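Local coordinates for hypothetical protein (Bacteroides caccae, PDB 4M8R) that is of unknown function but joins an immunoglobulin-like N-terminal domain to a WD40-like domain that probably folds as a beta-propeller, at residues 273-276 and 282-285; 305-310 and 341-346; 362-367 and 403-408. All coordinates share one frame; numbering follows the deposited sequence.

Contact 1. Residues 273-276 and 282-285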
# COMPACT_ATOMS: atom_id res chain seq x y z
N LEU A 273 -26.25 -0.10 19.61
CA LEU A 273 -26.27 0.76 20.78
C LEU A 273 -26.98 0.06 21.92
O LEU A 273 -27.67 -0.95 21.73
CB LEU A 273 -27.02 2.06 20.47
CG LEU A 273 -26.59 2.84 19.23
CD1 LEU A 273 -27.65 3.87 18.85
CD2 LEU A 273 -25.25 3.50 19.47
N SER A 274 -26.80 0.59 23.13
CA SER A 274 -27.60 0.18 24.27
C SER A 274 -28.18 1.42 24.93
O SER A 274 -27.54 2.49 24.92
CB SER A 274 -26.77 -0.63 25.27
OG SER A 274 -25.76 0.16 25.87
N ALA A 275 -29.38 1.29 25.48
CA ALA A 275 -30.07 2.39 26.13
C ALA A 275 -30.51 1.99 27.53
O ALA A 275 -31.02 0.88 27.74
CB ALA A 275 -31.27 2.82 25.31
N ARG A 276 -30.33 2.91 28.48
CA ARG A 276 -30.70 2.70 29.87
C ARG A 276 -32.11 3.25 30.12
O ARG A 276 -32.36 4.43 29.90
CB ARG A 276 -29.69 3.41 30.77
CG ARG A 276 -29.82 3.10 32.25
CD ARG A 276 -28.95 4.03 33.08
NE ARG A 276 -28.73 3.52 34.43
CZ ARG A 276 -29.62 3.57 35.42
NH1 ARG A 276 -30.83 4.11 35.24
NH2 ARG A 276 -29.31 3.06 36.61
N TRP A 282 -31.84 -2.17 30.85
CA TRP A 282 -31.19 -1.80 29.60
C TRP A 282 -31.77 -2.58 28.42
O TRP A 282 -32.15 -3.74 28.56
CB TRP A 282 -29.68 -2.06 29.67
CG TRP A 282 -28.93 -1.26 30.72
CD1 TRP A 282 -29.04 -1.38 32.07
CD2 TRP A 282 -27.93 -0.26 30.48
NE1 TRP A 282 -28.18 -0.50 32.69
CE2 TRP A 282 -27.49 0.20 31.73
CE3 TRP A 282 -27.37 0.29 29.32
CZ2 TRP A 282 -26.52 1.19 31.87
CZ3 TRP A 282 -26.41 1.28 29.45
CH2 TRP A 282 -25.99 1.72 30.72
N VAL A 283 -31.80 -1.95 27.24
CA VAL A 283 -32.25 -2.62 26.02
C VAL A 283 -31.23 -2.42 24.89
O VAL A 283 -30.55 -1.40 24.84
CB VAL A 283 -33.62 -2.10 25.53
CG1 VAL A 283 -34.70 -2.42 26.55
CG2 VAL A 283 -33.58 -0.60 25.24
N PRO A 284 -31.11 -3.42 24.00
CA PRO A 284 -30.31 -3.23 22.80
C PRO A 284 -31.08 -2.41 21.76
O PRO A 284 -32.29 -2.61 21.58
CB PRO A 284 -30.06 -4.65 22.30
CG PRO A 284 -31.18 -5.46 22.85
CD PRO A 284 -31.73 -4.75 24.05
N MSE A 285 -30.38 -1.49 21.10
CA MSE A 285 -30.99 -0.60 20.11
C MSE A 285 -30.09 -0.57 18.91
O MSE A 285 -28.90 -0.30 19.03
CB MSE A 285 -31.14 0.76 20.78
CG MSE A 285 -31.28 1.94 19.82
SE MSE A 285 -33.17 2.41 19.57
CE MSE A 285 -33.65 2.85 21.43
O HOH W 1 -27.43 0.95 35.36

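Contact 2. Residues 305-310 and 341-346. With EDO (1,2-ethanediol), chain H.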
# COMPACT_ATOMS: atom_id res chain seq x y z
N ILE A 305 -23.57 -3.89 26.92
CA ILE A 305 -22.47 -3.17 26.30
C ILE A 305 -22.19 -3.79 24.93
O ILE A 305 -21.92 -4.99 24.85
CB ILE A 305 -21.20 -3.24 27.16
CG1 ILE A 305 -21.49 -2.80 28.60
CG2 ILE A 305 -20.10 -2.38 26.55
CD1 ILE A 305 -20.34 -3.03 29.55
N PRO A 306 -22.24 -2.98 23.86
CA PRO A 306 -21.85 -3.52 22.56
C PRO A 306 -20.34 -3.73 22.46
O PRO A 306 -19.58 -3.03 23.12
CB PRO A 306 -22.28 -2.42 21.57
CG PRO A 306 -23.09 -1.44 22.36
CD PRO A 306 -22.64 -1.57 23.77
N PHE A 307 -19.93 -4.70 21.65
CA PHE A 307 -18.50 -4.93 21.42
C PHE A 307 -18.24 -5.38 19.99
O PHE A 307 -19.16 -5.72 19.25
CB PHE A 307 -17.97 -5.97 22.39
CG PHE A 307 -18.57 -7.34 22.21
CD1 PHE A 307 -18.08 -8.21 21.26
CD2 PHE A 307 -19.64 -7.75 23.00
CE1 PHE A 307 -18.64 -9.46 21.08
CE2 PHE A 307 -20.20 -9.00 22.83
CZ PHE A 307 -19.70 -9.86 21.87
N TYR A 308 -16.96 -5.38 19.62
CA TYR A 308 -16.53 -5.99 18.38
C TYR A 308 -15.19 -6.68 18.55
O TYR A 308 -14.40 -6.30 19.40
CB TYR A 308 -16.44 -4.95 17.26
CG TYR A 308 -15.25 -4.01 17.34
CD1 TYR A 308 -15.30 -2.86 18.12
CD2 TYR A 308 -14.09 -4.27 16.61
CE1 TYR A 308 -14.22 -1.99 18.18
CE2 TYR A 308 -13.01 -3.41 16.67
CZ TYR A 308 -13.07 -2.28 17.45
OH TYR A 308 -11.99 -1.44 17.51
N PHE A 309 -14.96 -7.71 17.74
CA PHE A 309 -13.64 -8.30 17.57
C PHE A 309 -13.10 -7.87 16.21
O PHE A 309 -13.78 -8.07 15.20
CB PHE A 309 -13.72 -9.83 17.55
CG PHE A 309 -14.01 -10.45 18.89
CD1 PHE A 309 -15.32 -10.61 19.32
CD2 PHE A 309 -12.98 -10.92 19.69
CE1 PHE A 309 -15.59 -11.21 20.54
CE2 PHE A 309 -13.24 -11.52 20.91
CZ PHE A 309 -14.55 -11.66 21.34
N GLY A 310 -11.91 -7.29 16.17
CA GLY A 310 -11.23 -7.02 14.91
C GLY A 310 -10.47 -8.26 14.49
O GLY A 310 -9.53 -8.67 15.17
N SER A 341 -22.56 -12.37 33.16
CA SER A 341 -22.30 -11.70 31.90
C SER A 341 -22.20 -12.68 30.73
O SER A 341 -21.35 -13.57 30.73
CB SER A 341 -20.99 -10.91 32.01
OG SER A 341 -21.07 -9.95 33.05
N SER A 342 -23.07 -12.51 29.73
CA SER A 342 -23.05 -13.33 28.51
C SER A 342 -22.60 -12.51 27.30
O SER A 342 -23.04 -11.38 27.11
CB SER A 342 -24.44 -13.90 28.23
OG SER A 342 -24.78 -14.88 29.18
N PHE A 343 -21.73 -13.10 26.49
CA PHE A 343 -21.26 -12.46 25.26
C PHE A 343 -21.87 -13.18 24.06
O PHE A 343 -21.60 -14.36 23.83
CB PHE A 343 -19.74 -12.51 25.18
CG PHE A 343 -19.05 -11.77 26.29
CD1 PHE A 343 -18.91 -12.35 27.54
CD2 PHE A 343 -18.55 -10.49 26.09
CE1 PHE A 343 -18.28 -11.67 28.57
CE2 PHE A 343 -17.91 -9.80 27.11
CZ PHE A 343 -17.78 -10.40 28.36
N ARG A 344 -22.69 -12.45 23.31
CA ARG A 344 -23.48 -13.02 22.22
C ARG A 344 -23.32 -12.19 20.95
O ARG A 344 -23.54 -10.97 20.97
CB ARG A 344 -24.94 -13.09 22.64
CG ARG A 344 -25.18 -13.97 23.86
CD ARG A 344 -26.57 -13.83 24.44
NE ARG A 344 -27.54 -14.50 23.55
CZ ARG A 344 -28.86 -14.54 23.75
NH1 ARG A 344 -29.41 -13.92 24.78
NH2 ARG A 344 -29.62 -15.20 22.88
N LEU A 345 -22.93 -12.84 19.85
CA LEU A 345 -22.78 -12.15 18.58
C LEU A 345 -24.13 -11.80 17.99
O LEU A 345 -25.11 -12.51 18.20
CB LEU A 345 -22.00 -13.01 17.57
CG LEU A 345 -20.55 -13.35 17.90
CD1 LEU A 345 -19.92 -14.07 16.72
CD2 LEU A 345 -19.74 -12.12 18.25
N LEU A 346 -24.18 -10.68 17.27
CA LEU A 346 -25.34 -10.32 16.47
C LEU A 346 -25.01 -10.67 15.02
O LEU A 346 -24.11 -10.07 14.43
CB LEU A 346 -25.65 -8.83 16.61
CG LEU A 346 -26.95 -8.36 15.96
CD1 LEU A 346 -28.15 -9.05 16.57
CD2 LEU A 346 -27.08 -6.85 16.08
C1 EDO H . -16.58 -1.99 22.69
O1 EDO H . -16.31 -0.71 23.28
C2 EDO H . -15.29 -2.50 22.06
O2 EDO H . -15.46 -3.83 21.55

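Contact 3. Residues 362-367 and 403-408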
# COMPACT_ATOMS: atom_id res chain seq x y z
N ALA A 362 -19.32 -17.03 25.20
CA ALA A 362 -18.67 -16.95 26.50
C ALA A 362 -19.69 -16.46 27.53
O ALA A 362 -20.50 -15.59 27.25
CB ALA A 362 -17.48 -16.01 26.45
N GLN A 363 -19.62 -17.04 28.73
CA GLN A 363 -20.57 -16.77 29.80
C GLN A 363 -19.79 -16.79 31.11
O GLN A 363 -19.02 -17.71 31.36
CB GLN A 363 -21.67 -17.85 29.80
CG GLN A 363 -22.47 -18.01 31.11
CD GLN A 363 -23.84 -17.34 31.09
OE1 GLN A 363 -24.65 -17.61 30.20
NE2 GLN A 363 -24.10 -16.49 32.08
N LEU A 364 -19.98 -15.76 31.93
CA LEU A 364 -19.31 -15.69 33.23
C LEU A 364 -20.32 -15.44 34.35
O LEU A 364 -20.75 -14.31 34.56
CB LEU A 364 -18.26 -14.58 33.21
CG LEU A 364 -17.12 -14.84 32.22
CD1 LEU A 364 -16.32 -13.57 32.03
CD2 LEU A 364 -16.23 -15.98 32.70
N SER A 365 -20.69 -16.51 35.05
CA SER A 365 -21.64 -16.43 36.16
C SER A 365 -21.02 -15.74 37.37
O SER A 365 -19.84 -15.94 37.66
CB SER A 365 -22.11 -17.83 36.56
OG SER A 365 -22.61 -18.53 35.43
N ASP A 366 -21.81 -14.94 38.07
CA ASP A 366 -21.36 -14.23 39.26
C ASP A 366 -20.20 -13.25 38.98
O ASP A 366 -19.33 -13.05 39.83
CB ASP A 366 -20.96 -15.23 40.36
N LYS A 367 -20.19 -12.67 37.78
CA LYS A 367 -19.24 -11.60 37.42
C LYS A 367 -19.92 -10.59 36.53
O LYS A 367 -20.62 -10.96 35.59
CB LYS A 367 -18.00 -12.17 36.72
CG LYS A 367 -17.17 -13.07 37.62
CD LYS A 367 -15.78 -13.35 37.08
CE LYS A 367 -15.06 -14.33 38.00
NZ LYS A 367 -13.63 -14.53 37.63
N LYS A 403 -10.97 -19.47 22.23
CA LYS A 403 -12.14 -19.42 23.11
C LYS A 403 -11.78 -19.44 24.60
O LYS A 403 -12.55 -19.94 25.42
CB LYS A 403 -13.11 -20.57 22.81
CG LYS A 403 -13.54 -20.69 21.36
CD LYS A 403 -14.50 -19.58 20.97
CE LYS A 403 -14.96 -19.77 19.54
NZ LYS A 403 -15.98 -18.76 19.16
N GLU A 404 -10.62 -18.90 24.95
CA GLU A 404 -10.13 -18.92 26.32
C GLU A 404 -9.89 -17.51 26.86
O GLU A 404 -9.47 -16.62 26.13
CB GLU A 404 -8.83 -19.73 26.41
CG GLU A 404 -9.05 -21.24 26.45
CD GLU A 404 -7.75 -22.01 26.32
OE1 GLU A 404 -6.84 -21.55 25.60
OE2 GLU A 404 -7.65 -23.10 26.93
N TRP A 405 -10.17 -17.34 28.15
CA TRP A 405 -9.83 -16.11 28.86
C TRP A 405 -8.40 -16.19 29.34
O TRP A 405 -7.86 -17.28 29.54
CB TRP A 405 -10.74 -15.90 30.06
CG TRP A 405 -12.16 -15.72 29.71
CD1 TRP A 405 -13.12 -16.68 29.64
CD2 TRP A 405 -12.80 -14.49 29.36
NE1 TRP A 405 -14.32 -16.13 29.27
CE2 TRP A 405 -14.15 -14.78 29.10
CE3 TRP A 405 -12.36 -13.17 29.25
CZ2 TRP A 405 -15.07 -13.80 28.72
CZ3 TRP A 405 -13.27 -12.19 28.88
CH2 TRP A 405 -14.61 -12.51 28.62
N THR A 406 -7.78 -15.03 29.53
CA THR A 406 -6.44 -14.94 30.11
C THR A 406 -6.36 -13.66 30.93
O THR A 406 -6.45 -12.55 30.39
CB THR A 406 -5.35 -14.94 29.02
OG1 THR A 406 -5.78 -15.73 27.91
CG2 THR A 406 -4.05 -15.51 29.57
N ASP A 407 -6.19 -13.82 32.24
CA ASP A 407 -6.20 -12.69 33.16
C ASP A 407 -4.87 -11.95 33.15
O ASP A 407 -3.81 -12.56 33.01
CB ASP A 407 -6.50 -13.17 34.59
CG ASP A 407 -7.82 -13.92 34.71
OD1 ASP A 407 -8.77 -13.64 33.95
OD2 ASP A 407 -7.92 -14.80 35.59
N TYR A 408 -4.93 -10.63 33.29
CA TYR A 408 -3.75 -9.81 33.56
C TYR A 408 -3.46 -9.88 35.06
O TYR A 408 -4.26 -9.39 35.86
CB TYR A 408 -4.01 -8.36 33.16
CG TYR A 408 -4.12 -8.13 31.66
CD1 TYR A 408 -5.32 -8.37 30.99
CD2 TYR A 408 -3.04 -7.67 30.93
CE1 TYR A 408 -5.42 -8.16 29.63
CE2 TYR A 408 -3.13 -7.46 29.57
CZ TYR A 408 -4.32 -7.70 28.92
OH TYR A 408 -4.41 -7.49 27.56

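Contact 1. Residues 273-276 and 282-285
Arg276 turns its CG anti to the backbone N (chi1 -171°) and then runs extended as far as NE, while Trp282, its own CG anti to the carbonyl carbon (chi1 -63°), lays its indole flat against the root of that chain. Arg276 CB sits 3.8 Å above the centroid of the Trp282 six-membered ring, almost on the ring normal, a CH-pi contact that CG continues over the same face at 3.8 Å from CE2. Beyond them, a water in the plane of the indole accepts from Trp282 NE1 at 3.1 Å and, weakly, from Arg276 NE. Ser274 OG comes to the rim of the indole, 3.8 Å from Trp282 CE3, but its hydrogen bond goes to Ile304 O. Strands 270-276 and 282-288 form a beta hairpin of the WD40-like domain, with antiparallel pairing. Ala275 and Val283 exchange two bonds, each N to the other's O at 3.0 Å; Leu273 and Met285 make the second hydrogen-bonded pair, Leu273 N reaching Met285 O at 2.7 Å. On the face away from the indole, Ala275 CB touches Val283 CG2 at 4.1 Å, and Leu273 CD1 lies 4.2 Å from CG of Met285, a selenomethionine, with Phe293 packed against both of these residues.

Contact 2. Residues 305-310 and 341-346
Within one four-stranded antiparallel sheet of the WD40-like domain, the first strand, 303-310, meets the third, 340-348, through side chains that reach past the intervening strand 325-333. Phe307 and Phe343 carry the contact. The axes of the two short segments approach to 8.7 Å at 69°, a strong twist, and Phe307 spans the distance. Its CB points toward 341-346, and a chi1 of 64° sets CG between the backbone N and the carbonyl carbon, bringing the far edge of the ring to Phe343 and Leu345. There Phe307 CE2 approaches the edge of the Phe343 ring, 3.9 Å from CD2; the ring planes are inclined at 59° and the centroids are 5.9 Å apart, an oblique pairing. The other flank of the same ring puts CE1 at 4.0 Å from CD2 of Leu345, whose side chain crosses it at about a right angle, and Phe307 CZ passes obliquely by the Arg344 carbonyl. Phe361 packs against Phe343 and Leu345 from the fourth strand. Next to Phe307, Tyr308 N donates a 2.9 Å hydrogen bond to O2 of an ethanediol, probably taken up from the crystallisation liquor. Such a twisted four-stranded antiparallel sheet is typical of a beta-propeller blade.

Contact 3. Residues 362-367 and 403-408
Leu364 and Trp405 approach from opposite directions and meet with a methyl group on a ring face. Leu364 CD1 stands over the benzene half of the indole, 4.0 Å from the centroid of the six-membered ring and 29° off its normal, in a CH-pi contact. It is displaced toward the rim, so that its nearest ring atom is Trp405 CZ2, at 3.5 Å. The second branch of the leucine follows the ring toward its pyrrole side, with Leu364 CD2 lying 3.9 Å from Trp405 NE1. Thus the forked end of Leu364 spans the nitrogen-bearing side of the indole. Ala362, two residues back on the same strand and also pointing toward 403-408, adds its CB at 4.0 Å from Trp405 CZ2, obliquely and from the other side of the indole plane. Trp405 holds CG anti to its carbonyl carbon (chi1 -64°), which carries the indole from its strand across to 362-364. An alanine in place of Trp405 would probably open a gap between Leu364 CD1 and Ala362 CB and deprive Phe343, Phe386 and Phe398 of a shared aromatic neighbour. The Phe386 ring meets the indole edge-to-face, while those of Phe343 and Phe398 meet it at steep inclinations. Past Leu364, a type II turn from Leu364 to Lys367 leads the chain out of the last strand of one four-stranded sheet, 355-364, into the first strand of the next, 368-373. Trp405 belongs to the far strand of that second sheet, 404-407, beside 394-399, so the indole lies between the outer strands of two consecutive sheets, consistent with neighbouring blades of a beta-propeller, with 381-387 contributing Phe386 and Val384, and Thr406 next to it packs on Thr137 of the second subunit.

Contacts 1 and 2 are buried, whereas contact 3 is only partly so and lies near the second subunit. Contact 1 combines backbone hydrogen bonds between adjacent strands of one hairpin with a CH-pi contact; contact 2 joins non-adjacent strands of a single sheet, and contact 3 joins two successive sheets, both mainly through apolar and aromatic side chains. Contacts 1 and 2 touch where Leu273 and Ser274 pack on Pro306. Contacts 2 and 3 share a sheet, since 340-348 and 355-364 are neighbouring strands, and Ser341 probably bonds to both Leu364 and Lys367. Their aromatic groups run together from Phe307 through Phe343 to Trp405, while contacts 1 and 3 do not meet.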